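Glycosyl hydrolase family 2, TIM barrel domain protein (Parabacteroides merdae ATCC 43184, PDB 6DXU) is a gut-bacterial beta-glucuronidase of glycoside hydrolase family 2 that probably removes glucuronic acid from glucuronide conjugates. Local coordinates at residues 667-672 with 704-709; 637-642 with 717-722; 51-56 with 155-160. All blocks are in the same frame, centred on the assembly; numbering follows the deposited sequence.

Interaction 1: 667-672 with 704-709; sequences VELFVN and IRAVGV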
# COMPACT_ATOMS: atom_id res chain seq x y z
N VAL D 667 67.14 -13.40 -29.94
CA VAL D 667 66.53 -12.67 -31.04
C VAL D 667 67.61 -11.89 -31.78
O VAL D 667 68.47 -11.26 -31.15
CB VAL D 667 65.42 -11.71 -30.55
CG1 VAL D 667 64.93 -10.83 -31.70
CG2 VAL D 667 64.27 -12.49 -29.93
N GLU D 668 67.57 -11.94 -33.10
CA GLU D 668 68.39 -11.07 -33.94
C GLU D 668 67.49 -10.02 -34.59
O GLU D 668 66.44 -10.35 -35.15
CB GLU D 668 69.14 -11.86 -35.01
CG GLU D 668 70.09 -11.01 -35.85
CD GLU D 668 71.06 -11.85 -36.66
OE1 GLU D 668 72.03 -11.27 -37.20
OE2 GLU D 668 70.82 -13.07 -36.78
N LEU D 669 67.92 -8.76 -34.53
CA LEU D 669 67.21 -7.66 -35.17
C LEU D 669 67.91 -7.24 -36.46
O LEU D 669 69.14 -7.14 -36.50
CB LEU D 669 67.13 -6.45 -34.23
CG LEU D 669 66.17 -5.32 -34.62
CD1 LEU D 669 64.72 -5.76 -34.42
CD2 LEU D 669 66.46 -4.08 -33.79
N PHE D 670 67.12 -6.95 -37.49
CA PHE D 670 67.61 -6.45 -38.76
C PHE D 670 66.92 -5.14 -39.08
O PHE D 670 65.69 -5.04 -38.97
CB PHE D 670 67.34 -7.44 -39.89
CG PHE D 670 67.97 -8.79 -39.70
CD1 PHE D 670 69.18 -9.09 -40.32
CD2 PHE D 670 67.35 -9.75 -38.92
CE1 PHE D 670 69.77 -10.34 -40.14
CE2 PHE D 670 67.93 -11.01 -38.75
CZ PHE D 670 69.14 -11.30 -39.37
N VAL D 671 67.69 -4.13 -39.48
CA VAL D 671 67.13 -2.85 -39.92
C VAL D 671 67.55 -2.65 -41.37
O VAL D 671 68.75 -2.54 -41.66
CB VAL D 671 67.58 -1.68 -39.04
CG1 VAL D 671 67.10 -0.35 -39.63
CG2 VAL D 671 67.04 -1.86 -37.62
N ASN D 672 66.57 -2.63 -42.28
CA ASN D 672 66.84 -2.55 -43.72
C ASN D 672 67.77 -3.67 -44.18
O ASN D 672 68.66 -3.48 -45.02
CB ASN D 672 67.38 -1.17 -44.08
CG ASN D 672 66.39 -0.08 -43.72
OD1 ASN D 672 65.19 -0.23 -43.97
ND2 ASN D 672 66.86 0.98 -43.09
N ILE D 704 62.00 -3.06 -40.34
CA ILE D 704 62.58 -3.66 -39.14
C ILE D 704 62.08 -5.08 -39.03
O ILE D 704 60.87 -5.32 -39.06
CB ILE D 704 62.24 -2.84 -37.88
CG1 ILE D 704 62.72 -1.40 -38.04
CG2 ILE D 704 62.83 -3.50 -36.63
CD1 ILE D 704 61.63 -0.42 -38.40
N ARG D 705 63.01 -6.02 -38.93
CA ARG D 705 62.69 -7.44 -38.87
C ARG D 705 63.38 -8.04 -37.66
O ARG D 705 64.53 -7.70 -37.35
CB ARG D 705 63.12 -8.15 -40.17
CG ARG D 705 62.84 -9.66 -40.18
CD ARG D 705 63.29 -10.30 -41.49
NE ARG D 705 62.65 -9.69 -42.64
CZ ARG D 705 61.55 -10.16 -43.23
NH1 ARG D 705 60.98 -11.27 -42.76
NH2 ARG D 705 61.02 -9.54 -44.27
N ALA D 706 62.68 -8.94 -36.98
CA ALA D 706 63.21 -9.60 -35.80
C ALA D 706 63.02 -11.09 -36.00
O ALA D 706 61.94 -11.53 -36.41
CB ALA D 706 62.50 -9.10 -34.53
N VAL D 707 64.07 -11.86 -35.73
CA VAL D 707 64.03 -13.31 -35.88
C VAL D 707 64.40 -13.91 -34.55
O VAL D 707 65.43 -13.55 -33.96
CB VAL D 707 65.00 -13.80 -36.99
CG1 VAL D 707 64.91 -15.32 -37.13
CG2 VAL D 707 64.68 -13.11 -38.31
N GLY D 708 63.56 -14.81 -34.05
CA GLY D 708 63.79 -15.42 -32.75
C GLY D 708 63.78 -16.93 -32.83
O GLY D 708 63.17 -17.53 -33.71
N VAL D 709 64.47 -17.54 -31.88
CA VAL D 709 64.45 -18.98 -31.69
C VAL D 709 64.12 -19.26 -30.23
O VAL D 709 64.63 -18.59 -29.33
CB VAL D 709 65.80 -19.63 -32.10
CG1 VAL D 709 66.95 -18.96 -31.37
CG2 VAL D 709 65.78 -21.11 -31.78
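E668 and V707, and two residues on F670 and R705, form the hydrogen-bonded pairs of an antiparallel strand pairing in which the short axes of 667-671 and 704-709 approach to 4.6 Å with their directions 165° apart. Each pair closes a ring of two backbone bonds: E668 N reaches V707 O at 2.8 Å, and F670 N reaches R705 O at 2.7 Å, with V707 N and R705 N returning bonds to E668 O and F670 O. The CA atoms of L669 and A706, in the non-hydrogen-bonded pair between, add CA-H...O contacts to R705 O and E668 O.

On the buried face, L669 and I704 lie alongside each other and point the same way, L669 CD1 resting 3.7 Å from I704 CG2. The same L669 methyl also meets A706 CB, at 4.0 Å, and V667 CG1 touches that CB too. Opposite G708, V667 CG2 comes 4.1 Å from G708 CA, and a side chain on that glycine would crowd it. W693, C695, I658 and V660 of the facing sheet cover this side.

On the other face, F670 turns CG away from its carbonyl carbon (chi1 -59°), which carries the ring toward V707; its CE2 lies 3.9 Å from V707 CG2, while R705 O sits in plane at the ring edge. R705 leads away and pairs with E703, and E668 OE1 bonds to S675. The chemistry is thus divided: backbone polar groups are satisfied within the sheet, one face (V667, L669, V671, I704, A706) is buried and aliphatic, and the other mixes F670 and V707 with charged E668 and R705.

Interaction 2: 637-642 with 717-722; sequences MIHIYG and VSDVIR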
# COMPACT_ATOMS: atom_id res chain seq x y z
N MET D 637 56.59 -16.67 -29.79
CA MET D 637 56.05 -15.48 -30.41
C MET D 637 57.12 -14.40 -30.36
O MET D 637 58.09 -14.48 -29.60
CB MET D 637 54.76 -14.99 -29.72
CG MET D 637 54.87 -14.75 -28.22
SD MET D 637 55.76 -13.26 -27.68
CE MET D 637 54.75 -11.91 -28.31
N ILE D 638 56.91 -13.36 -31.16
CA ILE D 638 57.87 -12.26 -31.24
C ILE D 638 57.16 -11.04 -31.78
O ILE D 638 56.41 -11.13 -32.77
CB ILE D 638 59.09 -12.66 -32.10
CG1 ILE D 638 60.15 -11.54 -32.11
CG2 ILE D 638 58.66 -13.05 -33.52
CD1 ILE D 638 61.51 -12.03 -32.70
N HIS D 639 57.35 -9.89 -31.14
CA HIS D 639 56.60 -8.69 -31.50
C HIS D 639 57.51 -7.48 -31.36
O HIS D 639 57.87 -7.11 -30.24
CB HIS D 639 55.36 -8.52 -30.62
CG HIS D 639 54.55 -7.30 -30.96
ND1 HIS D 639 53.56 -7.31 -31.91
CD2 HIS D 639 54.61 -6.03 -30.49
CE1 HIS D 639 53.03 -6.10 -32.01
NE2 HIS D 639 53.65 -5.31 -31.16
N ILE D 640 57.86 -6.86 -32.48
CA ILE D 640 58.54 -5.57 -32.45
C ILE D 640 57.54 -4.51 -32.02
O ILE D 640 56.47 -4.38 -32.62
CB ILE D 640 59.12 -5.21 -33.83
CG1 ILE D 640 60.05 -6.32 -34.36
CG2 ILE D 640 59.82 -3.87 -33.74
CD1 ILE D 640 60.16 -6.30 -35.90
N TYR D 641 57.91 -3.71 -31.01
CA TYR D 641 57.03 -2.62 -30.61
C TYR D 641 56.93 -1.61 -31.75
O TYR D 641 57.94 -1.21 -32.33
CB TYR D 641 57.53 -1.93 -29.33
CG TYR D 641 56.73 -0.69 -28.97
CD1 TYR D 641 55.56 -0.77 -28.21
CD2 TYR D 641 57.14 0.57 -29.41
CE1 TYR D 641 54.83 0.37 -27.91
CE2 TYR D 641 56.40 1.70 -29.12
CZ TYR D 641 55.25 1.60 -28.36
OH TYR D 641 54.54 2.73 -28.06
N GLY D 642 55.69 -1.21 -32.06
CA GLY D 642 55.47 -0.15 -33.03
C GLY D 642 54.71 -0.57 -34.27
O GLY D 642 54.84 0.06 -35.32
N VAL D 717 60.65 -18.02 -35.16
CA VAL D 717 59.54 -17.14 -35.50
C VAL D 717 60.11 -15.77 -35.86
O VAL D 717 61.18 -15.38 -35.40
CB VAL D 717 58.53 -17.00 -34.33
CG1 VAL D 717 57.75 -18.30 -34.13
CG2 VAL D 717 59.25 -16.58 -33.06
N SER D 718 59.34 -15.03 -36.65
CA SER D 718 59.78 -13.74 -37.15
C SER D 718 58.65 -12.72 -37.06
O SER D 718 57.47 -13.07 -37.06
CB SER D 718 60.26 -13.83 -38.61
OG SER D 718 61.29 -14.79 -38.73
N ASP D 719 59.04 -11.45 -37.01
CA ASP D 719 58.12 -10.31 -37.05
C ASP D 719 58.75 -9.24 -37.92
O ASP D 719 59.98 -9.11 -37.98
CB ASP D 719 57.83 -9.74 -35.66
CG ASP D 719 56.70 -8.73 -35.68
OD1 ASP D 719 55.83 -8.86 -36.57
OD2 ASP D 719 56.69 -7.81 -34.83
N VAL D 720 57.91 -8.44 -38.57
CA VAL D 720 58.37 -7.38 -39.47
C VAL D 720 57.44 -6.19 -39.34
O VAL D 720 56.21 -6.35 -39.36
CB VAL D 720 58.39 -7.84 -40.94
CG1 VAL D 720 58.89 -6.72 -41.83
CG2 VAL D 720 59.24 -9.08 -41.12
N ILE D 721 58.01 -4.99 -39.25
CA ILE D 721 57.23 -3.76 -39.31
C ILE D 721 57.94 -2.81 -40.26
O ILE D 721 59.14 -2.93 -40.53
CB ILE D 721 57.03 -3.08 -37.94
CG1 ILE D 721 58.36 -2.56 -37.39
CG2 ILE D 721 56.34 -4.02 -36.96
CD1 ILE D 721 58.20 -1.65 -36.18
N ARG D 722 57.18 -1.85 -40.77
CA ARG D 722 57.71 -0.76 -41.58
C ARG D 722 57.40 0.55 -40.88
O ARG D 722 56.27 0.76 -40.41
CB ARG D 722 57.11 -0.79 -42.99
CG ARG D 722 57.35 -2.10 -43.71
CD ARG D 722 56.78 -2.07 -45.12
NE ARG D 722 57.27 -3.19 -45.92
O HOH W 1 54.69 0.21 -38.15
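I638 overlaps V717 by sliding past it in the opposite direction, and the two CG2 methyls meet at 3.6 Å. Further along, I640 crosses I721 at a slant, with I640 CG2 3.7 Å from I721 CD1, while I640 CD1 drops onto the backbone at D719 O, 3.5 Å away. Between these apolar pairs lies the polar link. With CG anti to its own nitrogen (chi1 -170°), D719 extends its carboxylate across the gap, and I640 N donates to D719 OD2 at 2.8 Å through the lone pair that faces away from the other oxygen. H643 NE2 bonds to the same oxygen, so two partners grip it. Replacing D719 with an alanine would probably leave I640 N and H643 without this shared acceptor and open a gap beside I640. A water joins G642 O to R722 O at the far end. The strand axes of 638-640 and 717-722 run 18° from parallel and 6.2 Å apart at closest approach, yet they belong to different sheets: 638-640 pairs with 655-662, and 717-722 pairs with 700-710. Such face-to-face packing of two sheets, with aliphatic side chains between them, is characteristic of a beta-sandwich.

Interaction 3: 51-56 with 155-160; sequences VRPAAP and AERFKG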
# COMPACT_ATOMS: atom_id res chain seq x y z
N VAL D 51 -0.25 -3.81 -26.77
CA VAL D 51 -1.01 -4.91 -27.36
C VAL D 51 -2.32 -4.46 -28.00
O VAL D 51 -3.02 -5.29 -28.59
CB VAL D 51 -1.30 -6.00 -26.31
CG1 VAL D 51 0.01 -6.60 -25.80
CG2 VAL D 51 -2.14 -5.44 -25.16
N ARG D 52 -2.68 -3.17 -27.92
CA ARG D 52 -3.97 -2.74 -28.44
C ARG D 52 -3.98 -2.75 -29.97
O ARG D 52 -2.93 -2.62 -30.62
CB ARG D 52 -4.29 -1.33 -27.93
CG ARG D 52 -3.33 -0.23 -28.42
CD ARG D 52 -3.73 1.09 -27.78
NE ARG D 52 -2.79 2.18 -28.04
CZ ARG D 52 -2.94 3.39 -27.54
NH1 ARG D 52 -3.99 3.66 -26.76
NH2 ARG D 52 -2.04 4.34 -27.79
N PRO D 53 -5.16 -2.87 -30.58
CA PRO D 53 -5.23 -2.76 -32.05
C PRO D 53 -4.74 -1.39 -32.51
O PRO D 53 -5.01 -0.36 -31.87
CB PRO D 53 -6.72 -2.95 -32.37
CG PRO D 53 -7.36 -3.47 -31.12
CD PRO D 53 -6.47 -3.09 -29.96
N ALA D 54 -4.02 -1.38 -33.63
CA ALA D 54 -3.42 -0.16 -34.17
C ALA D 54 -3.47 -0.23 -35.69
O ALA D 54 -2.76 -1.03 -36.30
CB ALA D 54 -1.97 -0.01 -33.68
N ALA D 55 -4.29 0.63 -36.30
CA ALA D 55 -4.37 0.72 -37.75
C ALA D 55 -3.24 1.59 -38.28
O ALA D 55 -2.76 2.49 -37.59
CB ALA D 55 -5.71 1.31 -38.17
N PRO D 56 -2.78 1.33 -39.51
CA PRO D 56 -1.74 2.19 -40.09
C PRO D 56 -2.21 3.64 -40.17
O PRO D 56 -3.35 3.92 -40.55
CB PRO D 56 -1.49 1.58 -41.48
CG PRO D 56 -2.59 0.60 -41.70
CD PRO D 56 -3.08 0.16 -40.36
N ALA D 155 -7.48 -13.56 -28.35
CA ALA D 155 -6.38 -14.29 -28.98
C ALA D 155 -6.45 -14.28 -30.50
O ALA D 155 -5.40 -14.29 -31.16
CB ALA D 155 -6.34 -15.72 -28.43
N GLU D 156 -7.66 -14.22 -31.08
CA GLU D 156 -7.83 -14.29 -32.54
C GLU D 156 -6.97 -13.28 -33.26
O GLU D 156 -6.37 -13.57 -34.31
CB GLU D 156 -9.29 -13.99 -32.92
CG GLU D 156 -10.33 -15.03 -32.63
CD GLU D 156 -11.69 -14.58 -33.16
OE1 GLU D 156 -12.52 -15.46 -33.49
OE2 GLU D 156 -11.92 -13.35 -33.26
N ARG D 157 -6.91 -12.07 -32.72
CA ARG D 157 -6.26 -10.95 -33.37
C ARG D 157 -4.75 -11.15 -33.53
O ARG D 157 -4.14 -10.54 -34.42
CB ARG D 157 -6.58 -9.74 -32.47
CG ARG D 157 -5.98 -8.45 -32.78
CD ARG D 157 -6.84 -7.37 -32.10
NE ARG D 157 -6.69 -7.29 -30.64
CZ ARG D 157 -5.65 -6.70 -30.05
NH1 ARG D 157 -4.69 -6.19 -30.80
NH2 ARG D 157 -5.58 -6.61 -28.73
N PHE D 158 -4.16 -12.04 -32.74
CA PHE D 158 -2.72 -12.27 -32.79
C PHE D 158 -2.35 -13.49 -33.61
O PHE D 158 -1.18 -13.89 -33.62
CB PHE D 158 -2.19 -12.38 -31.36
CG PHE D 158 -2.31 -11.09 -30.60
CD1 PHE D 158 -1.32 -10.13 -30.68
CD2 PHE D 158 -3.46 -10.81 -29.88
CE1 PHE D 158 -1.45 -8.92 -30.01
CE2 PHE D 158 -3.60 -9.61 -29.21
CZ PHE D 158 -2.59 -8.67 -29.27
N LYS D 159 -3.33 -14.11 -34.27
CA LYS D 159 -3.09 -15.09 -35.32
C LYS D 159 -2.30 -16.28 -34.80
O LYS D 159 -1.43 -16.82 -35.48
CB LYS D 159 -2.41 -14.43 -36.52
CG LYS D 159 -3.32 -13.35 -37.13
CD LYS D 159 -2.65 -12.58 -38.25
CE LYS D 159 -3.61 -11.55 -38.84
NZ LYS D 159 -2.93 -10.66 -39.83
N GLY D 160 -2.64 -16.70 -33.58
CA GLY D 160 -2.04 -17.87 -32.96
C GLY D 160 -0.79 -17.60 -32.16
O GLY D 160 -0.33 -18.50 -31.44
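R157 grips V51 O end-on with both terminal nitrogens, NH1 and NH2 each donating to that single carbonyl oxygen at 2.9 Å. The oxygen lies almost exactly in the guanidinium plane, but the N-H...O angles, about 145°, are bent, as expected when two donors share one acceptor. Seen from the carbonyl, both donors are tilted out of its plane, NH2 more than NH1. The two bonds set the direction of the group, while F158 and P53 on its two faces limit its turning. The chain leaves the backbone extended and then bends at chi3, 74°, which brings one face of the guanidinium against F158 CE2.

F158 CE2 lies over the centre of that face, 3.6 Å above the plane, and P53 CD covers the opposite face, offset toward the rim. P53 and R157 cross at about a right angle, with P53 CD 3.7 Å from R157 NH1. Both segments are loops of the sugar-binding domain of the family 2 glycosidase: 51-56 leaves helix 48-51, and 155-160 precedes strand 162-169, so the arginine ties together two connections separated by about a hundred residues.

F158 adds to the hold on V51, since its CZ points at V51 O, which lies near the ring plane at 3.5 Å, and also packs on V51 CB at 4.2 Å. W48 and Y124 touch R157 as well, and P163 packs against both V51 and F158. Next to P53, R52 reaches a second subunit, its NH1 forming a salt bridge with D436 and a hydrogen bond with N435 O of that chain.

How the interactions relate
Interactions 1 and 2 are neighbours, their centres 8 Å apart. Strands 700-710 and 715-726 are consecutive and adjacent in the same five-stranded sheet, linked by probable backbone hydrogen bonds such as G708 N to V717 O. Interaction 1 joins two neighbouring strands within that sheet, whereas interaction 2 packs it against the three-stranded sheet containing 638-640; along the chain, the first is nested inside the loop closed by the second. Interaction 3 closes earlier in sequence, in the sugar-binding domain on the opposite side of the chain's centre, about 69 Å from interaction 1 and 62 Å from interaction 2, centre to centre. Interactions 1 and 2 thus share one beta-sandwich; interaction 3 belongs to a distant domain.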